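Local coordinates for putative CRISPR-associated endoribonuclease-like protein Cas6 (Pyrococcus furiosus, PDB 3UFC) that probably binds CRISPR RNA as a member of the Cas6 family, which serves adaptive immunity against viruses and other mobile genetic elements, at residues G50-S55 with L79-S84; I5-L10 with A112-L117; E32-I37 with K90-G95. All coordinates share one frame; numbering follows the deposited sequence.

Contact 1: residues G50-S55 with L79-S84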
loop_
_atom_site.group_PDB
_atom_site.type_symbol
_atom_site.label_atom_id
_atom_site.label_comp_id
_atom_site.label_asym_id
_atom_site.label_seq_id
_atom_site.Cartn_x
_atom_site.Cartn_y
_atom_site.Cartn_z
ATOM N N GLY A 50 -6.271 6.886 4.828
ATOM C CA GLY A 50 -5.101 6.637 4.008
ATOM C C GLY A 50 -4.345 7.845 3.505
ATOM O O GLY A 50 -4.457 8.201 2.334
ATOM N N TYR A 51 -3.567 8.466 4.388
ATOM C CA TYR A 51 -2.766 9.630 4.021
ATOM C C TYR A 51 -1.471 9.182 3.359
ATOM O O TYR A 51 -0.657 10.007 2.948
ATOM C CB TYR A 51 -2.427 10.472 5.254
ATOM C CG TYR A 51 -3.560 11.345 5.742
ATOM C CD1 TYR A 51 -4.654 10.802 6.421
ATOM C CD2 TYR A 51 -3.536 12.718 5.526
ATOM C CE1 TYR A 51 -5.696 11.619 6.874
ATOM C CE2 TYR A 51 -4.566 13.538 5.970
ATOM C CZ TYR A 51 -5.640 12.986 6.643
ATOM O OH TYR A 51 -6.646 13.811 7.079
ATOM N N TRP A 52 -1.286 7.869 3.262
ATOM C CA TRP A 52 -0.087 7.311 2.644
ATOM C C TRP A 52 -0.324 5.839 2.357
ATOM O O TRP A 52 -1.376 5.291 2.701
ATOM C CB TRP A 52 1.119 7.458 3.585
ATOM C CG TRP A 52 0.986 6.671 4.870
ATOM C CD1 TRP A 52 0.001 6.797 5.811
ATOM C CD2 TRP A 52 1.870 5.646 5.352
ATOM N NE1 TRP A 52 0.218 5.915 6.849
ATOM C CE2 TRP A 52 1.357 5.198 6.593
ATOM C CE3 TRP A 52 3.046 5.063 4.855
ATOM C CZ2 TRP A 52 1.981 4.193 7.345
ATOM C CZ3 TRP A 52 3.666 4.061 5.604
ATOM C CH2 TRP A 52 3.129 3.639 6.838
ATOM N N THR A 53 0.659 5.199 1.735
ATOM C CA THR A 53 0.565 3.781 1.421
ATOM C C THR A 53 1.960 3.180 1.365
ATOM O O THR A 53 2.956 3.906 1.330
ATOM C CB THR A 53 -0.112 3.550 0.043
ATOM O OG1 THR A 53 -0.167 2.149 -0.231
ATOM C CG2 THR A 53 0.678 4.222 -1.075
ATOM N N PHE A 54 2.029 1.856 1.400
ATOM C CA PHE A 54 3.303 1.175 1.255
ATOM C C PHE A 54 3.067 -0.174 0.604
ATOM O O PHE A 54 1.965 -0.722 0.653
ATOM C CB PHE A 54 4.092 1.065 2.581
ATOM C CG PHE A 54 3.460 0.197 3.648
ATOM C CD1 PHE A 54 2.623 0.753 4.613
ATOM C CD2 PHE A 54 3.804 -1.149 3.759
ATOM C CE1 PHE A 54 2.143 -0.019 5.685
ATOM C CE2 PHE A 54 3.332 -1.934 4.825
ATOM C CZ PHE A 54 2.502 -1.364 5.789
ATOM N N SER A 55 4.102 -0.682 -0.050
ATOM C CA SER A 55 4.024 -1.946 -0.760
ATOM C C SER A 55 4.272 -3.145 0.137
ATOM O O SER A 55 4.551 -3.019 1.328
ATOM C CB SER A 55 5.078 -1.980 -1.860
ATOM O OG SER A 55 6.373 -2.148 -1.283
ATOM N N LEU A 79 11.255 -2.234 -0.132
ATOM C CA LEU A 79 9.987 -1.832 0.461
ATOM C C LEU A 79 9.728 -0.431 -0.091
ATOM O O LEU A 79 10.553 0.472 0.091
ATOM C CB LEU A 79 10.089 -1.759 1.987
ATOM C CG LEU A 79 8.895 -1.106 2.693
ATOM C CD1 LEU A 79 7.629 -1.941 2.474
ATOM C CD2 LEU A 79 9.190 -0.970 4.183
ATOM N N TYR A 80 8.606 -0.247 -0.780
ATOM C CA TYR A 80 8.287 1.068 -1.328
ATOM C C TYR A 80 7.233 1.765 -0.478
ATOM O O TYR A 80 6.304 1.137 0.030
ATOM C CB TYR A 80 7.802 0.948 -2.774
ATOM C CG TYR A 80 8.778 0.218 -3.670
ATOM C CD1 TYR A 80 8.743 -1.166 -3.785
ATOM C CD2 TYR A 80 9.763 0.916 -4.376
ATOM C CE1 TYR A 80 9.662 -1.847 -4.576
ATOM C CE2 TYR A 80 10.690 0.246 -5.171
ATOM C CZ TYR A 80 10.631 -1.135 -5.266
ATOM O OH TYR A 80 11.535 -1.808 -6.047
ATOM N N ILE A 81 7.392 3.072 -0.321
ATOM C CA ILE A 81 6.470 3.866 0.469
ATOM C C ILE A 81 6.148 5.129 -0.321
ATOM O O ILE A 81 7.006 5.652 -1.041
ATOM C CB ILE A 81 7.110 4.258 1.817
ATOM C CG1 ILE A 81 7.460 2.994 2.610
ATOM C CG2 ILE A 81 6.171 5.154 2.597
ATOM C CD1 ILE A 81 8.125 3.272 3.948
ATOM N N SER A 82 4.912 5.609 -0.204
ATOM C CA SER A 82 4.519 6.813 -0.918
ATOM C C SER A 82 3.451 7.604 -0.191
ATOM O O SER A 82 2.690 7.057 0.614
ATOM C CB SER A 82 4.017 6.461 -2.321
ATOM O OG SER A 82 3.487 7.613 -2.962
ATOM N N SER A 83 3.404 8.903 -0.482
ATOM C CA SER A 83 2.415 9.791 0.107
ATOM C C SER A 83 2.370 11.103 -0.657
ATOM O O SER A 83 3.384 11.542 -1.207
ATOM C CB SER A 83 2.743 10.079 1.569
ATOM O OG SER A 83 1.825 11.024 2.092
ATOM N N SER A 84 1.193 11.722 -0.700
ATOM C CA SER A 84 1.042 12.999 -1.387
ATOM C C SER A 84 1.608 14.087 -0.477
ATOM O O SER A 84 1.908 15.193 -0.923
ATOM C CB SER A 84 -0.440 13.282 -1.680
ATOM O OG SER A 84 -1.205 13.349 -0.484
HETATM O O HOH W 1 -1.351 12.439 2.255
#

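Contact 2: residues I5-L10 with A112-L117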
loop_
_atom_site.group_PDB
_atom_site.type_symbol
_atom_site.label_atom_id
_atom_site.label_comp_id
_atom_site.label_asym_id
_atom_site.label_seq_id
_atom_site.Cartn_x
_atom_site.Cartn_y
_atom_site.Cartn_z
ATOM N N ILE A 5 9.375 6.635 -2.247
ATOM C CA ILE A 5 10.724 6.168 -1.929
ATOM C C ILE A 5 10.868 4.652 -1.941
ATOM O O ILE A 5 9.884 3.910 -1.851
ATOM C CB ILE A 5 11.201 6.663 -0.539
ATOM C CG1 ILE A 5 10.309 6.080 0.559
ATOM C CG2 ILE A 5 11.192 8.187 -0.490
ATOM C CD1 ILE A 5 10.776 6.414 1.966
ATOM N N GLU A 6 12.114 4.207 -2.061
ATOM C CA GLU A 6 12.436 2.789 -2.059
ATOM C C GLU A 6 13.410 2.553 -0.916
ATOM O O GLU A 6 14.428 3.241 -0.798
ATOM C CB GLU A 6 13.089 2.355 -3.372
ATOM C CG GLU A 6 13.517 0.886 -3.363
ATOM C CD GLU A 6 14.271 0.471 -4.615
ATOM O OE1 GLU A 6 14.654 -0.713 -4.713
ATOM O OE2 GLU A 6 14.484 1.321 -5.502
ATOM N N ILE A 7 13.078 1.593 -0.067
ATOM C CA ILE A 7 13.909 1.251 1.068
ATOM C C ILE A 7 14.479 -0.137 0.814
ATOM O O ILE A 7 13.731 -1.097 0.623
ATOM C CB ILE A 7 13.077 1.247 2.361
ATOM C CG1 ILE A 7 12.497 2.647 2.592
ATOM C CG2 ILE A 7 13.936 0.812 3.547
ATOM C CD1 ILE A 7 11.557 2.738 3.754
ATOM N N LYS A 8 15.803 -0.233 0.771
ATOM C CA LYS A 8 16.453 -1.520 0.551
ATOM C C LYS A 8 16.643 -2.145 1.920
ATOM O O LYS A 8 17.054 -1.472 2.865
ATOM C CB LYS A 8 17.815 -1.339 -0.135
ATOM C CG LYS A 8 17.743 -0.710 -1.513
ATOM C CD LYS A 8 16.939 -1.563 -2.486
ATOM C CE LYS A 8 17.575 -2.930 -2.696
ATOM N NZ LYS A 8 16.789 -3.776 -3.635
ATOM N N LEU A 9 16.332 -3.429 2.031
ATOM C CA LEU A 9 16.469 -4.120 3.304
ATOM C C LEU A 9 17.489 -5.241 3.200
ATOM O O LEU A 9 17.575 -5.930 2.184
ATOM C CB LEU A 9 15.121 -4.704 3.734
ATOM C CG LEU A 9 13.964 -3.712 3.891
ATOM C CD1 LEU A 9 12.649 -4.485 4.038
ATOM C CD2 LEU A 9 14.215 -2.813 5.102
ATOM N N LEU A 10 18.253 -5.418 4.270
ATOM C CA LEU A 10 19.263 -6.460 4.330
ATOM C C LEU A 10 18.929 -7.365 5.518
ATOM O O LEU A 10 18.890 -6.912 6.661
ATOM C CB LEU A 10 20.650 -5.824 4.501
ATOM C CG LEU A 10 21.919 -6.686 4.551
ATOM C CD1 LEU A 10 22.049 -7.327 5.913
ATOM C CD2 LEU A 10 21.892 -7.731 3.445
ATOM N N ALA A 112 19.372 -0.908 4.319
ATOM C CA ALA A 112 20.626 -0.754 3.603
ATOM C C ALA A 112 20.714 0.531 2.795
ATOM O O ALA A 112 21.812 1.018 2.516
ATOM C CB ALA A 112 20.844 -1.951 2.688
ATOM N N ASP A 113 19.565 1.078 2.411
ATOM C CA ASP A 113 19.559 2.302 1.624
ATOM C C ASP A 113 18.142 2.838 1.455
ATOM O O ASP A 113 17.170 2.078 1.503
ATOM C CB ASP A 113 20.184 2.023 0.251
ATOM C CG ASP A 113 20.421 3.285 -0.559
ATOM O OD1 ASP A 113 20.842 4.306 0.022
ATOM O OD2 ASP A 113 20.202 3.249 -1.786
ATOM N N ILE A 114 18.036 4.150 1.285
ATOM C CA ILE A 114 16.755 4.815 1.076
ATOM C C ILE A 114 16.955 5.728 -0.127
ATOM O O ILE A 114 17.799 6.626 -0.096
ATOM C CB ILE A 114 16.339 5.678 2.288
ATOM C CG1 ILE A 114 16.180 4.802 3.532
ATOM C CG2 ILE A 114 15.025 6.400 1.985
ATOM C CD1 ILE A 114 15.849 5.582 4.790
ATOM N N LYS A 115 16.188 5.486 -1.185
ATOM C CA LYS A 115 16.294 6.272 -2.407
ATOM C C LYS A 115 14.943 6.846 -2.809
ATOM O O LYS A 115 13.918 6.178 -2.687
ATOM C CB LYS A 115 16.812 5.392 -3.547
ATOM C CG LYS A 115 18.240 4.906 -3.367
ATOM C CD LYS A 115 18.535 3.697 -4.253
ATOM C CE LYS A 115 18.286 3.992 -5.727
ATOM N NZ LYS A 115 18.521 2.787 -6.573
ATOM N N ALA A 116 14.946 8.086 -3.285
ATOM C CA ALA A 116 13.714 8.716 -3.734
ATOM C C ALA A 116 13.534 8.278 -5.179
ATOM O O ALA A 116 14.489 8.295 -5.954
ATOM C CB ALA A 116 13.832 10.234 -3.650
ATOM N N LEU A 117 12.324 7.867 -5.541
ATOM C CA LEU A 117 12.063 7.431 -6.906
ATOM C C LEU A 117 11.461 8.575 -7.699
ATOM O O LEU A 117 10.884 9.496 -7.125
ATOM C CB LEU A 117 11.100 6.244 -6.918
ATOM C CG LEU A 117 11.565 4.967 -6.215
ATOM C CD1 LEU A 117 10.466 3.923 -6.299
ATOM C CD2 LEU A 117 12.849 4.450 -6.860
#

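Contact 3: residues E32-I37 with K90-G95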
loop_
_atom_site.group_PDB
_atom_site.type_symbol
_atom_site.label_atom_id
_atom_site.label_comp_id
_atom_site.label_asym_id
_atom_site.label_seq_id
_atom_site.Cartn_x
_atom_site.Cartn_y
_atom_site.Cartn_z
ATOM N N GLU A 32 5.868 3.882 14.526
ATOM C CA GLU A 32 6.638 4.071 15.748
ATOM C C GLU A 32 7.893 4.897 15.442
ATOM O O GLU A 32 8.194 5.869 16.132
ATOM C CB GLU A 32 7.021 2.705 16.333
ATOM C CG GLU A 32 7.675 2.750 17.710
ATOM C CD GLU A 32 9.103 3.268 17.674
ATOM O OE1 GLU A 32 9.918 2.706 16.912
ATOM O OE2 GLU A 32 9.410 4.230 18.413
ATOM N N LYS A 33 8.611 4.520 14.391
ATOM C CA LYS A 33 9.828 5.235 14.018
ATOM C C LYS A 33 9.569 6.683 13.600
ATOM O O LYS A 33 10.319 7.584 13.975
ATOM C CB LYS A 33 10.555 4.484 12.898
ATOM C CG LYS A 33 11.030 3.097 13.319
ATOM C CD LYS A 33 11.629 2.323 12.159
ATOM C CE LYS A 33 11.977 0.905 12.587
ATOM N NZ LYS A 33 12.957 0.901 13.716
ATOM N N ALA A 34 8.510 6.912 12.828
ATOM C CA ALA A 34 8.194 8.263 12.377
ATOM C C ALA A 34 7.705 9.140 13.525
ATOM O O ALA A 34 8.024 10.329 13.591
ATOM C CB ALA A 34 7.142 8.216 11.269
ATOM N N GLY A 35 6.931 8.549 14.427
ATOM C CA GLY A 35 6.404 9.299 15.552
ATOM C C GLY A 35 7.474 9.792 16.505
ATOM O O GLY A 35 7.321 10.845 17.121
ATOM N N ALA A 36 8.559 9.033 16.630
ATOM C CA ALA A 36 9.657 9.400 17.518
ATOM C C ALA A 36 10.273 10.736 17.113
ATOM O O ALA A 36 10.772 11.479 17.957
ATOM C CB ALA A 36 10.726 8.307 17.508
ATOM N N ILE A 37 10.228 11.039 15.822
ATOM C CA ILE A 37 10.791 12.282 15.313
ATOM C C ILE A 37 9.770 13.415 15.190
ATOM O O ILE A 37 10.122 14.590 15.296
ATOM C CB ILE A 37 11.484 12.037 13.953
ATOM C CG1 ILE A 37 12.786 11.266 14.194
ATOM C CG2 ILE A 37 11.742 13.357 13.233
ATOM C CD1 ILE A 37 13.634 11.074 12.969
ATOM N N LYS A 90 9.084 12.794 4.862
ATOM C CA LYS A 90 10.283 13.225 5.577
ATOM C C LYS A 90 10.281 12.690 7.006
ATOM O O LYS A 90 11.332 12.362 7.557
ATOM C CB LYS A 90 10.405 14.754 5.574
ATOM C CG LYS A 90 9.381 15.493 6.406
ATOM C CD LYS A 90 9.633 17.001 6.361
ATOM C CE LYS A 90 9.561 17.540 4.935
ATOM N NZ LYS A 90 9.767 19.018 4.865
ATOM N N GLY A 91 9.097 12.594 7.602
ATOM C CA GLY A 91 8.999 12.061 8.948
ATOM C C GLY A 91 9.398 10.593 8.942
ATOM O O GLY A 91 10.125 10.130 9.824
ATOM N N ILE A 92 8.933 9.860 7.933
ATOM C CA ILE A 92 9.246 8.437 7.806
ATOM C C ILE A 92 10.726 8.206 7.490
ATOM O O ILE A 92 11.369 7.353 8.103
ATOM C CB ILE A 92 8.380 7.769 6.700
ATOM C CG1 ILE A 92 6.925 7.666 7.173
ATOM C CG2 ILE A 92 8.926 6.384 6.363
ATOM C CD1 ILE A 92 5.960 7.161 6.110
ATOM N N VAL A 93 11.259 8.959 6.532
ATOM C CA VAL A 93 12.664 8.825 6.157
ATOM C C VAL A 93 13.586 9.108 7.340
ATOM O O VAL A 93 14.495 8.328 7.627
ATOM C CB VAL A 93 13.027 9.774 4.993
ATOM C CG1 VAL A 93 14.549 9.899 4.867
ATOM C CG2 VAL A 93 12.445 9.235 3.695
ATOM N N GLU A 94 13.351 10.225 8.022
ATOM C CA GLU A 94 14.161 10.597 9.176
ATOM C C GLU A 94 14.006 9.565 10.283
ATOM O O GLU A 94 14.987 9.160 10.913
ATOM C CB GLU A 94 13.749 11.978 9.694
ATOM C CG GLU A 94 14.174 13.127 8.797
ATOM C CD GLU A 94 13.653 14.472 9.279
ATOM O OE1 GLU A 94 13.730 14.741 10.499
ATOM O OE2 GLU A 94 13.176 15.262 8.434
ATOM N N GLY A 95 12.767 9.146 10.522
ATOM C CA GLY A 95 12.506 8.161 11.552
ATOM C C GLY A 95 13.249 6.862 11.312
ATOM O O GLY A 95 13.741 6.239 12.251
HETATM O O HOH W 2 12.903 6.896 14.654
#

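Contact 1: residues G50-S55 with L79-S84
Tyr51 O is gripped twice: Ser83 OG donates to it over 2.8 Å, lying in the carbonyl plane. A water donates to Tyr51 O from 2.6 Å; it also bonds Ser84 OG. Further along, Thr53 and Ser82 form an antiparallel hydrogen-bonded pair. Thr53 N meets Ser82 O at 3.0 Å, nearly along the C=O axis, whereas Ser82 N comes to Thr53 O from above the carbonyl plane. Ser55 then closes a small ring with Tyr80. Its N-H gives a bond to Tyr80 O, and its OG, turned between the backbone N and the carbonyl carbon (chi1 73°), accepts Tyr80 N at 3.0 Å, so a side-chain oxygen does the work of a strand carbonyl. The same OG lies in the plane of the Tyr80 ring, at its edge.

Packing starts at Phe54 and Ile81, a non-hydrogen-bonded pair, with Phe54 CB 3.9 Å from Ile81 CG1. Trp52 runs alongside Ile81 and receives its CG2 at the indole edge, 3.9 Å from CE3; Trp52 NE1 bonds Leu45 O. Helix 23-37 packs on Trp52 and Phe54, helix 86-98 touches Trp52 and Ser83, and strand 3-11 flanks strand 77-83 within the same sheet.

Contact 2: residues I5-L10 with A112-L117
Ala112 opens the pairing: its N-H reaches Lys8 O at 2.8 Å from above the carbonyl plane, while its CB sits 4.3 Å from Leu10 CB. Asp113 follows, and its carbonyl accepts Lys8 N at 2.8 Å, this time in the carbonyl plane. Its CB meets the side of Lys8 at CB and CG. Lys8 then bends at chi2 and chi3, which carries its NZ away to a salt bridge with Asp76.

Ile114 turns to the other face, as the non-hydrogen-bonded partner of Ile7. Its CG2 is 4.2 Å from Ile5 CD1, and Ile96 of helix 86-98 packs against both Ile114 and Ile7.

Lys115 and Glu6 exchange two backbone bonds, as a hydrogen-bonded antiparallel pair: Glu6 N to Lys115 O is 2.7 Å, almost along the C=O axis, and Lys115 N returns a bond to Glu6 O. Their charged tips stay 4.4 Å apart, Glu6 OE2 to Lys115 NZ, beyond a salt bridge; the other carboxylate oxygen, Glu6 OE1, is hydrogen-bonded to Ser78 OG. Ala116 brings its CA to 4.1 Å from Ile5 CG2. Leu117 crosses Glu6 obliquely, with CD2 3.8 Å from OE2 at the tip of the extended Glu6 chain.

Ile5, Ile7 and Ile114 face helix 86-98, and Glu6, Lys8, Asp113 and Lys115 the other side; such a sheet fits the ferredoxin-like domain of Cas6 proteins.

Contact 3: residues E32-I37 with K90-G95
Two helices of the ferredoxin-like fold, 23-37 and 86-98, meet here almost at right angles: the axes of the short segments are inclined at 99° and approach to 7.4 Å. Glycine makes that closeness possible. At Gly95 a beta carbon would run into Lys33 O and Ala34 N, and as it is the Gly95 CA lies 3.3 Å from Lys33 O.

Ala34 is the small side chain at the crossing. Its methyl sits against the backbone of Gly91, with CB 3.8 Å from Gly91 O, and touches the flank of Ile92 at CG1. Ile92 itself sets off away from the opposing helix, CG1 anti to the carbonyl carbon (chi1 -71°), and continues to Trp52.

Ile37 points toward helix 86-98 and crosses Glu94 at about a right angle. Its CG1, anti to the carbonyl carbon, is 4.1 Å from Gly95 CA. The CG2 branch of Ile37 instead faces the far end of the extended Glu94 chain, 3.7 Å from Glu94 OE1.

Of the Lys33 side chain it is the root that touches, CB lying 3.7 Å from Gly95 O. From there its long chain leads away, and NZ bonds Ser99 OG and Glu101 O and makes a cation-pi contact with Phe102. Polar linkage between the segments is through one water, which donates to Lys33 O at 2.8 Å and to Gly95 O at 2.6 Å.

Overall arrangement
Contacts 1 and 2 belong to one antiparallel sheet, joined where strands 77-83 and 3-11 lie side by side: Leu79 O and Ile81 O probably take hydrogen bonds from Ile7 N and Ile5 N. Contact 3 is the crossing of the two helices packed against one face of that sheet. Contact 1 lies about 6 Å from the centre of the folded chain, centre to centre, and is mostly buried, with serine hydroxyls supplementing the backbone ladder; contact 2 lies further out, with charged side chains and exposed residues. Contact 3, though buried, is far from that centre and relies on glycine, alanine and a water. Helix 86-98 joins all three, Ile92 packing on Trp52 and Ile81, Val93 on Ile5.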